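Local coordinates for protein glutamine cyclotransferase (Tannerella forsythia, PDB 6QRO) that probably converts N-terminal glutamine of peptides into pyroglutamate, acting as a zinc-binding glutaminyl cyclase of the M28 peptidase family, at residues A[87-92]-A[162-167]; A[185-190]-A[258-263]. All blocks are in the same frame, centred on the assembly; numbering follows the deposited sequence.

Interaction 1: A[87-92]-A[162-167]. With ZN (zinc ion), chain E.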
ATOM      1  N   LEU A  87       9.357  10.845 -14.050  1.00 14.13           N
ATOM      2  CA  LEU A  87       9.675   9.908 -12.978  1.00 14.31           C
ATOM      3  C   LEU A  87       9.907   8.522 -13.576  1.00 16.20           C
ATOM      4  O   LEU A  87       9.022   7.965 -14.240  1.00 15.98           O
ATOM      5  CB  LEU A  87       8.556   9.871 -11.938  1.00 12.33           C
ATOM      6  CG  LEU A  87       8.214  11.256 -11.373  1.00 13.25           C
ATOM      7  CD1 LEU A  87       7.136  11.178 -10.322  1.00  9.85           C
ATOM      8  CD2 LEU A  87       9.459  11.980 -10.869  1.00 12.45           C
ATOM      9  N   LYS A  88      11.081   7.958 -13.296  1.00 13.77           N
ATOM     10  CA  LYS A  88      11.457   6.621 -13.744  1.00 17.94           C
ATOM     11  C   LYS A  88      10.933   5.638 -12.708  1.00 16.71           C
ATOM     12  O   LYS A  88      11.620   5.288 -11.742  1.00 14.94           O
ATOM     13  CB  LYS A  88      12.970   6.531 -13.903  1.00 19.99           C
ATOM     14  CG  LYS A  88      13.544   7.670 -14.713  1.00 16.10           C
ATOM     15  CD  LYS A  88      13.257   7.573 -16.188  1.00 16.80           C
ATOM     16  CE  LYS A  88      14.111   8.600 -16.940  1.00 17.67           C
ATOM     17  NZ  LYS A  88      15.108   8.002 -17.881  1.00 21.46           N
ATOM     18  N   ALA A  89       9.701   5.186 -12.929  1.00 17.07           N
ATOM     19  CA  ALA A  89       8.948   4.371 -11.991  1.00 18.54           C
ATOM     20  C   ALA A  89       9.088   2.880 -12.285  1.00 14.28           C
ATOM     21  O   ALA A  89       9.347   2.477 -13.415  1.00 13.59           O
ATOM     22  CB  ALA A  89       7.466   4.755 -12.015  1.00 12.70           C
ATOM     23  N   GLN A  90       8.956   2.072 -11.227  1.00 15.03           N
ATOM     24  CA  GLN A  90       8.870   0.617 -11.311  1.00 13.45           C
ATOM     25  C   GLN A  90       7.618   0.183 -10.557  1.00 11.88           C
ATOM     26  O   GLN A  90       7.558   0.330  -9.337  1.00  9.81           O
ATOM     27  CB  GLN A  90      10.095  -0.099 -10.727  1.00 14.64           C
ATOM     28  CG  GLN A  90      11.433   0.103 -11.405  1.00 14.71           C
ATOM     29  CD  GLN A  90      12.339   1.095 -10.699  1.00 12.88           C
ATOM     30  OE1 GLN A  90      12.021   1.585  -9.631  1.00 12.72           O
ATOM     31  NE2 GLN A  90      13.503   1.346 -11.281  1.00 15.88           N
ATOM     32  N   ASN A  91       6.593  -0.280 -11.282  1.00 12.26           N
ATOM     33  CA  ASN A  91       5.496  -1.030 -10.672  1.00 13.41           C
ATOM     34  C   ASN A  91       5.920  -2.492 -10.540  1.00 13.93           C
ATOM     35  O   ASN A  91       6.278  -3.129 -11.539  1.00 11.79           O
ATOM     36  CB  ASN A  91       4.214  -0.947 -11.498  1.00 12.89           C
ATOM     37  CG  ASN A  91       3.602   0.460 -11.526  1.00 11.04           C
ATOM     38  OD1 ASN A  91       3.728   1.244 -10.586  1.00  9.78           O
ATOM     39  ND2 ASN A  91       2.888   0.747 -12.594  1.00 13.43           N
ATOM     40  N   ILE A  92       5.872  -3.024  -9.319  1.00 12.91           N
ATOM     41  CA  ILE A  92       6.407  -4.353  -9.017  1.00 12.07           C
ATOM     42  C   ILE A  92       5.244  -5.300  -8.739  1.00 10.31           C
ATOM     43  O   ILE A  92       4.480  -5.099  -7.784  1.00 10.02           O
ATOM     44  CB  ILE A  92       7.393  -4.305  -7.840  1.00 10.72           C
ATOM     45  CG1 ILE A  92       8.491  -3.281  -8.136  1.00 10.10           C
ATOM     46  CG2 ILE A  92       8.005  -5.699  -7.609  1.00 10.81           C
ATOM     47  CD1 ILE A  92       9.275  -2.824  -6.919  1.00 11.63           C
ATOM     48  N   PHE A 162       3.094  -3.699  -5.852  1.00  6.67           N
ATOM     49  CA  PHE A 162       3.672  -2.536  -5.193  1.00  9.04           C
ATOM     50  C   PHE A 162       3.679  -1.391  -6.198  1.00 10.00           C
ATOM     51  O   PHE A 162       4.407  -1.442  -7.192  1.00  9.23           O
ATOM     52  CB  PHE A 162       5.092  -2.813  -4.696  1.00 11.40           C
ATOM     53  CG  PHE A 162       5.197  -3.983  -3.743  1.00  7.22           C
ATOM     54  CD1 PHE A 162       4.266  -4.163  -2.749  1.00  9.06           C
ATOM     55  CD2 PHE A 162       6.223  -4.899  -3.863  1.00  9.06           C
ATOM     56  CE1 PHE A 162       4.356  -5.236  -1.865  1.00 11.72           C
ATOM     57  CE2 PHE A 162       6.310  -5.981  -2.996  1.00 10.77           C
ATOM     58  CZ  PHE A 162       5.368  -6.143  -1.987  1.00  8.64           C
ATOM     59  N   PHE A 163       2.869  -0.370  -5.949  1.00  9.23           N
ATOM     60  CA  PHE A 163       2.754   0.756  -6.874  1.00 10.94           C
ATOM     61  C   PHE A 163       3.751   1.874  -6.565  1.00  8.48           C
ATOM     62  O   PHE A 163       3.895   2.310  -5.417  1.00  8.90           O
ATOM     63  CB  PHE A 163       1.325   1.304  -6.869  1.00  8.75           C
ATOM     64  CG  PHE A 163       0.355   0.423  -7.595  1.00  9.66           C
ATOM     65  CD1 PHE A 163       0.626   0.016  -8.892  1.00  8.66           C
ATOM     66  CD2 PHE A 163      -0.833   0.052  -7.021  1.00 10.87           C
ATOM     67  CE1 PHE A 163      -0.250  -0.770  -9.587  1.00  8.80           C
ATOM     68  CE2 PHE A 163      -1.727  -0.749  -7.711  1.00 14.40           C
ATOM     69  CZ  PHE A 163      -1.428  -1.162  -9.002  1.00 10.84           C
ATOM     70  N   ASP A 164       4.398   2.363  -7.610  1.00 11.62           N
ATOM     71  CA  ASP A 164       5.362   3.446  -7.518  1.00 14.31           C
ATOM     72  C   ASP A 164       4.684   4.804  -7.694  1.00 14.83           C
ATOM     73  O   ASP A 164       3.545   4.905  -8.165  1.00 13.44           O
ATOM     74  CB  ASP A 164       6.451   3.266  -8.580  1.00 11.18           C
ATOM     75  CG  ASP A 164       7.761   3.922  -8.200  1.00 13.32           C
ATOM     76  OD1 ASP A 164       7.797   4.678  -7.201  1.00 10.85           O
ATOM     77  OD2 ASP A 164       8.750   3.684  -8.921  1.00 14.29           O
ATOM     78  N   ALA A 165       5.408   5.851  -7.289  1.00 13.47           N
ATOM     79  CA  ALA A 165       5.069   7.239  -7.624  1.00 14.24           C
ATOM     80  C   ALA A 165       3.635   7.580  -7.224  1.00 12.79           C
ATOM     81  O   ALA A 165       2.945   8.338  -7.912  1.00 12.31           O
ATOM     82  CB  ALA A 165       5.311   7.525  -9.112  1.00 13.21           C
ATOM     83  N   GLU A 166       3.182   6.997  -6.111  1.00 11.29           N
ATOM     84  CA  GLU A 166       1.870   7.295  -5.555  1.00 11.48           C
ATOM     85  C   GLU A 166       1.860   8.600  -4.778  1.00 12.45           C
ATOM     86  O   GLU A 166       0.832   9.287  -4.759  1.00 14.95           O
ATOM     87  CB  GLU A 166       1.448   6.157  -4.632  1.00 10.12           C
ATOM     88  CG  GLU A 166       0.148   6.323  -3.853  1.00 13.01           C
ATOM     89  CD  GLU A 166       0.370   6.920  -2.440  1.00 13.89           C
ATOM     90  OE1 GLU A 166       1.525   7.266  -2.116  1.00 13.57           O
ATOM     91  OE2 GLU A 166      -0.592   7.016  -1.645  1.00 10.18           O
ATOM     92  N   ASP A 167       2.982   8.945  -4.136  1.00 12.70           N
ATOM     93  CA  ASP A 167       3.042   9.962  -3.094  1.00 12.81           C
ATOM     94  C   ASP A 167       3.834  11.195  -3.524  1.00 12.46           C
ATOM     95  O   ASP A 167       4.427  11.879  -2.684  1.00 12.15           O
ATOM     96  CB  ASP A 167       3.652   9.377  -1.820  1.00  9.77           C
ATOM     97  CG  ASP A 167       2.856   9.730  -0.591  1.00 10.76           C
ATOM     98  OD1 ASP A 167       1.770  10.309  -0.740  1.00 14.35           O
ATOM     99  OD2 ASP A 167       3.278   9.411   0.514  1.00 10.03           O
TER
HETATM  100 ZN    ZN E 401       1.611   9.920   1.541  1.00 15.28          ZN
HETATM  101  O   HOH W   1      -0.081  10.012   2.008  1.00 10.45           O

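Interaction 2: A[185-190]-A[258-263]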
ATOM      1  N   GLY A 185       1.687   5.654 -10.433  1.00 16.93           N
ATOM      2  CA  GLY A 185       1.969   4.285 -10.826  1.00 15.42           C
ATOM      3  C   GLY A 185       0.706   3.478 -11.023  1.00 10.28           C
ATOM      4  O   GLY A 185       0.566   2.771 -12.022  1.00 11.36           O
ATOM      5  N   SER A 186      -0.247   3.600 -10.091  1.00 10.19           N
ATOM      6  CA  SER A 186      -1.481   2.829 -10.175  1.00 11.75           C
ATOM      7  C   SER A 186      -2.323   3.244 -11.371  1.00 14.52           C
ATOM      8  O   SER A 186      -3.024   2.411 -11.955  1.00 12.52           O
ATOM      9  CB  SER A 186      -2.278   2.980  -8.881  1.00 13.74           C
ATOM     10  OG  SER A 186      -2.401   4.339  -8.485  1.00 13.70           O
ATOM     11  N   GLN A 187      -2.228   4.509 -11.777  1.00 17.05           N
ATOM     12  CA  GLN A 187      -2.872   4.945 -13.006  1.00 14.01           C
ATOM     13  C   GLN A 187      -2.285   4.212 -14.217  1.00 15.33           C
ATOM     14  O   GLN A 187      -3.025   3.727 -15.079  1.00 19.52           O
ATOM     15  CB  GLN A 187      -2.701   6.452 -13.144  1.00 13.18           C
ATOM     16  CG  GLN A 187      -3.640   7.299 -12.311  1.00 10.99           C
ATOM     17  CD  GLN A 187      -3.378   8.775 -12.532  1.00 14.79           C
ATOM     18  OE1 GLN A 187      -3.614   9.299 -13.626  1.00 14.56           O
ATOM     19  NE2 GLN A 187      -2.850   9.451 -11.509  1.00 15.70           N
ATOM     20  N   PHE A 188      -0.951   4.115 -14.292  1.00 13.01           N
ATOM     21  CA  PHE A 188      -0.308   3.436 -15.417  1.00 14.32           C
ATOM     22  C   PHE A 188      -0.714   1.978 -15.496  1.00 16.88           C
ATOM     23  O   PHE A 188      -1.189   1.514 -16.537  1.00 18.67           O
ATOM     24  CB  PHE A 188       1.211   3.525 -15.302  1.00 13.41           C
ATOM     25  CG  PHE A 188       1.955   2.799 -16.415  1.00 18.42           C
ATOM     26  CD1 PHE A 188       2.023   3.320 -17.681  1.00 18.84           C
ATOM     27  CD2 PHE A 188       2.593   1.590 -16.172  1.00 17.42           C
ATOM     28  CE1 PHE A 188       2.711   2.650 -18.695  1.00 22.74           C
ATOM     29  CE2 PHE A 188       3.280   0.919 -17.179  1.00 16.35           C
ATOM     30  CZ  PHE A 188       3.339   1.446 -18.436  1.00 19.24           C
ATOM     31  N   TRP A 189      -0.571   1.251 -14.383  1.00 16.98           N
ATOM     32  CA  TRP A 189      -0.851  -0.182 -14.370  1.00 13.71           C
ATOM     33  C   TRP A 189      -2.316  -0.455 -14.647  1.00 15.41           C
ATOM     34  O   TRP A 189      -2.648  -1.368 -15.404  1.00 15.60           O
ATOM     35  CB  TRP A 189      -0.446  -0.794 -13.028  1.00 12.94           C
ATOM     36  CG  TRP A 189      -0.790  -2.248 -12.910  1.00 14.57           C
ATOM     37  CD1 TRP A 189      -0.043  -3.324 -13.318  1.00 12.82           C
ATOM     38  CD2 TRP A 189      -2.018  -2.781 -12.404  1.00 12.84           C
ATOM     39  NE1 TRP A 189      -0.727  -4.489 -13.065  1.00 14.00           N
ATOM     40  CE2 TRP A 189      -1.944  -4.180 -12.513  1.00 14.11           C
ATOM     41  CE3 TRP A 189      -3.172  -2.208 -11.870  1.00 13.19           C
ATOM     42  CZ2 TRP A 189      -2.970  -5.010 -12.095  1.00 15.47           C
ATOM     43  CZ3 TRP A 189      -4.191  -3.035 -11.451  1.00 15.93           C
ATOM     44  CH2 TRP A 189      -4.078  -4.424 -11.557  1.00 17.72           C
ATOM     45  N   ALA A 190      -3.210   0.351 -14.071  1.00 11.80           N
ATOM     46  CA  ALA A 190      -4.632   0.081 -14.227  1.00 16.41           C
ATOM     47  C   ALA A 190      -5.059   0.231 -15.677  1.00 14.83           C
ATOM     48  O   ALA A 190      -5.987  -0.449 -16.119  1.00 15.38           O
ATOM     49  CB  ALA A 190      -5.451   1.003 -13.317  1.00 14.23           C
ATOM     50  N   HIS A 258      -6.383   2.534  -4.759  1.00 14.54           N
ATOM     51  CA  HIS A 258      -7.542   1.686  -5.030  1.00 15.10           C
ATOM     52  C   HIS A 258      -8.572   2.397  -5.912  1.00 15.68           C
ATOM     53  O   HIS A 258      -9.344   1.736  -6.613  1.00 14.69           O
ATOM     54  CB  HIS A 258      -8.135   1.185  -3.714  1.00 14.76           C
ATOM     55  CG  HIS A 258      -8.758   2.250  -2.870  1.00 15.78           C
ATOM     56  ND1 HIS A 258      -8.117   3.433  -2.572  1.00 14.89           N
ATOM     57  CD2 HIS A 258      -9.950   2.294  -2.227  1.00 14.32           C
ATOM     58  CE1 HIS A 258      -8.891   4.163  -1.791  1.00 14.83           C
ATOM     59  NE2 HIS A 258     -10.011   3.500  -1.574  1.00 13.34           N
ATOM     60  N   GLN A 259      -8.605   3.734  -5.879  1.00 20.52           N
ATOM     61  CA  GLN A 259      -9.482   4.510  -6.761  1.00 17.74           C
ATOM     62  C   GLN A 259      -9.114   4.320  -8.231  1.00 13.60           C
ATOM     63  O   GLN A 259      -9.986   4.154  -9.091  1.00 13.00           O
ATOM     64  CB  GLN A 259      -9.402   5.984  -6.384  1.00 19.17           C
ATOM     65  CG  GLN A 259      -9.961   6.931  -7.426  1.00 23.78           C
ATOM     66  CD  GLN A 259      -9.720   8.399  -7.097  1.00 24.68           C
ATOM     67  OE1 GLN A 259      -9.807   9.267  -7.975  1.00 19.20           O
ATOM     68  NE2 GLN A 259      -9.402   8.682  -5.829  1.00 21.19           N
ATOM     69  N   TYR A 260      -7.831   4.344  -8.542  1.00 15.76           N
ATOM     70  CA  TYR A 260      -7.428   4.200  -9.931  1.00 13.72           C
ATOM     71  C   TYR A 260      -7.476   2.759 -10.437  1.00 14.18           C
ATOM     72  O   TYR A 260      -7.642   2.550 -11.643  1.00 12.13           O
ATOM     73  CB  TYR A 260      -6.054   4.833 -10.086  1.00 15.47           C
ATOM     74  CG  TYR A 260      -6.120   6.322  -9.799  1.00 16.09           C
ATOM     75  CD1 TYR A 260      -6.594   7.213 -10.758  1.00 16.52           C
ATOM     76  CD2 TYR A 260      -5.775   6.826  -8.559  1.00 14.93           C
ATOM     77  CE1 TYR A 260      -6.680   8.575 -10.501  1.00 15.70           C
ATOM     78  CE2 TYR A 260      -5.854   8.183  -8.291  1.00 18.32           C
ATOM     79  CZ  TYR A 260      -6.314   9.051  -9.269  1.00 18.11           C
ATOM     80  OH  TYR A 260      -6.393  10.391  -9.014  1.00 18.15           O
ATOM     81  N   VAL A 261      -7.394   1.763  -9.555  1.00 16.09           N
ATOM     82  CA  VAL A 261      -7.576   0.384  -9.999  1.00 15.40           C
ATOM     83  C   VAL A 261      -9.061   0.091 -10.209  1.00 15.25           C
ATOM     84  O   VAL A 261      -9.438  -0.610 -11.155  1.00 14.74           O
ATOM     85  CB  VAL A 261      -6.920  -0.599  -9.001  1.00 16.55           C
ATOM     86  CG1 VAL A 261      -7.324  -2.041  -9.327  1.00 15.88           C
ATOM     87  CG2 VAL A 261      -5.394  -0.473  -9.035  1.00 13.57           C
ATOM     88  N   ILE A 262      -9.917   0.630  -9.332  1.00 16.36           N
ATOM     89  CA  ILE A 262     -11.367   0.547  -9.523  1.00 17.55           C
ATOM     90  C   ILE A 262     -11.761   1.194 -10.841  1.00 17.34           C
ATOM     91  O   ILE A 262     -12.502   0.615 -11.639  1.00 22.80           O
ATOM     92  CB  ILE A 262     -12.121   1.199  -8.342  1.00 17.60           C
ATOM     93  CG1 ILE A 262     -12.012   0.362  -7.061  1.00 16.68           C
ATOM     94  CG2 ILE A 262     -13.574   1.484  -8.706  1.00 18.05           C
ATOM     95  CD1 ILE A 262     -12.419   1.106  -5.802  1.00 14.98           C
ATOM     96  N   GLN A 263     -11.291   2.420 -11.076  1.00 18.76           N
ATOM     97  CA  GLN A 263     -11.627   3.120 -12.307  1.00 18.09           C
ATOM     98  C   GLN A 263     -11.216   2.318 -13.537  1.00 21.80           C
ATOM     99  O   GLN A 263     -12.019   2.110 -14.454  1.00 24.02           O
ATOM    100  CB  GLN A 263     -10.941   4.485 -12.313  1.00 19.57           C
ATOM    101  CG  GLN A 263     -10.846   5.135 -13.685  1.00 20.91           C
ATOM    102  CD  GLN A 263     -10.167   6.487 -13.633  1.00 21.47           C
ATOM    103  OE1 GLN A 263      -9.276   6.776 -14.429  1.00 19.83           O
ATOM    104  NE2 GLN A 263     -10.579   7.321 -12.686  1.00 27.02           N
TER

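Interaction 1: A[87-92]-A[162-167]
Ile92 and Phe162 form an antiparallel hydrogen-bonded pair inside the mixed sheet of this M28-family fold. Phe162 N gives to Ile92 O at 2.8 Å, and Ile92 N returns a bond to Phe162 O at 3.0 Å. The CB atoms of Ile92 and Phe162 meet on one face of the sheet at 4.2 Å. Where 162-167 leaves its strand, side chains take over the pairing. Asp164 N bonds Asn91 OD1 at 3.2 Å and 175°, almost in line with the side-chain carbonyl. That same OD1 lies at the edge of the Phe163 ring, whose plane stands 85° from the amide. With its CG anti to the backbone N (chi1 -154°), Asp164 sends its carboxylate across to Gln90, and OD2 accepts Gln90 N at 2.8 Å through the anti lone pair. A second shell fixes these groups: His54 NE2 also bonds Asp164 OD2, and Gln75 OE1 takes Asn91 ND2. Farther along the loop, Asp111 OD2 receives Asp167 N, anchoring the residue that shares the zinc ion with Asp134 and His288. Asp167 chelates that ion with both oxygens, OD2 at 2.0 Å and OD1 at 2.3 Å.

Interaction 2: A[185-190]-A[258-263]
Ser186 OG, which rests 4.0 Å from Tyr260 CB, lies within hydrogen-bonding distance of two acceptors beyond the contact, Asp257 OD1 at the start of helix 257-265 and Cys183 O just ahead of helix 184-191, which its single proton can serve only one at a time or share. The contact is a near-parallel helix pair on one side of the central sheet: the axes of the two segments cross at -17° and approach to 8.4 Å. Tyr260 makes the largest single contribution. Gln187 lies alongside the phenol, pointing the same way, with its CG over one face and 3.3 Å from Tyr260 CD1. Its chain is extended beyond CG (chi2 -180°), which carries the amide outward above the ring at only 20° from the ring plane; Gln187 NE2 ends near the rim. Gln259, one residue before the tyrosine, places its CD over the opposite face, so the ring is sandwiched. Both polar ends then go to one residue, Asp180: its OD1 bonds Tyr260 OH and its O bonds Gln187 NE2. On the next turn, Ala190 CB presses on Tyr260 O at 3.2 Å, a tight fit between backbones whose Ala190 and Val261 CA atoms are 5.2 Å apart. Toward the sheet, Val261 CG2 meets Trp189 CZ3 at 3.7 Å, and its CG1 lies at the edge of the indole, in the ring plane, while the indole NE1 is bonded to His194 ND1. With no polar bond between the two segments, they hold by van der Waals packing, and the polar ends of Ser186, Gln187, Trp189 and Tyr260 find their partners outside it.

Overall arrangement
From the N terminus, strand 86-96 supplies the first half of interaction 1, which closes when strand 157-163 returns beside it; the intervening loop contains strand 103-109 and helix 132-151, with the zinc ligand Asp134. The chain then runs through helix 184-191, opening interaction 2, which helix 257-265 closes after strand 203-207 and helix 227-239. The two loops are in series, neither nested nor crossed. The two contacts nevertheless touch, their centres about 12 Å apart: Asn91 ND2 lies 3.1 Å from Gly185 O, a probable hydrogen bond, and Phe163 CE1 packs 3.4 Å from Trp189 CB. Interaction 1 thus ties strands within the sheet, and interaction 2 joins two helices lying against it.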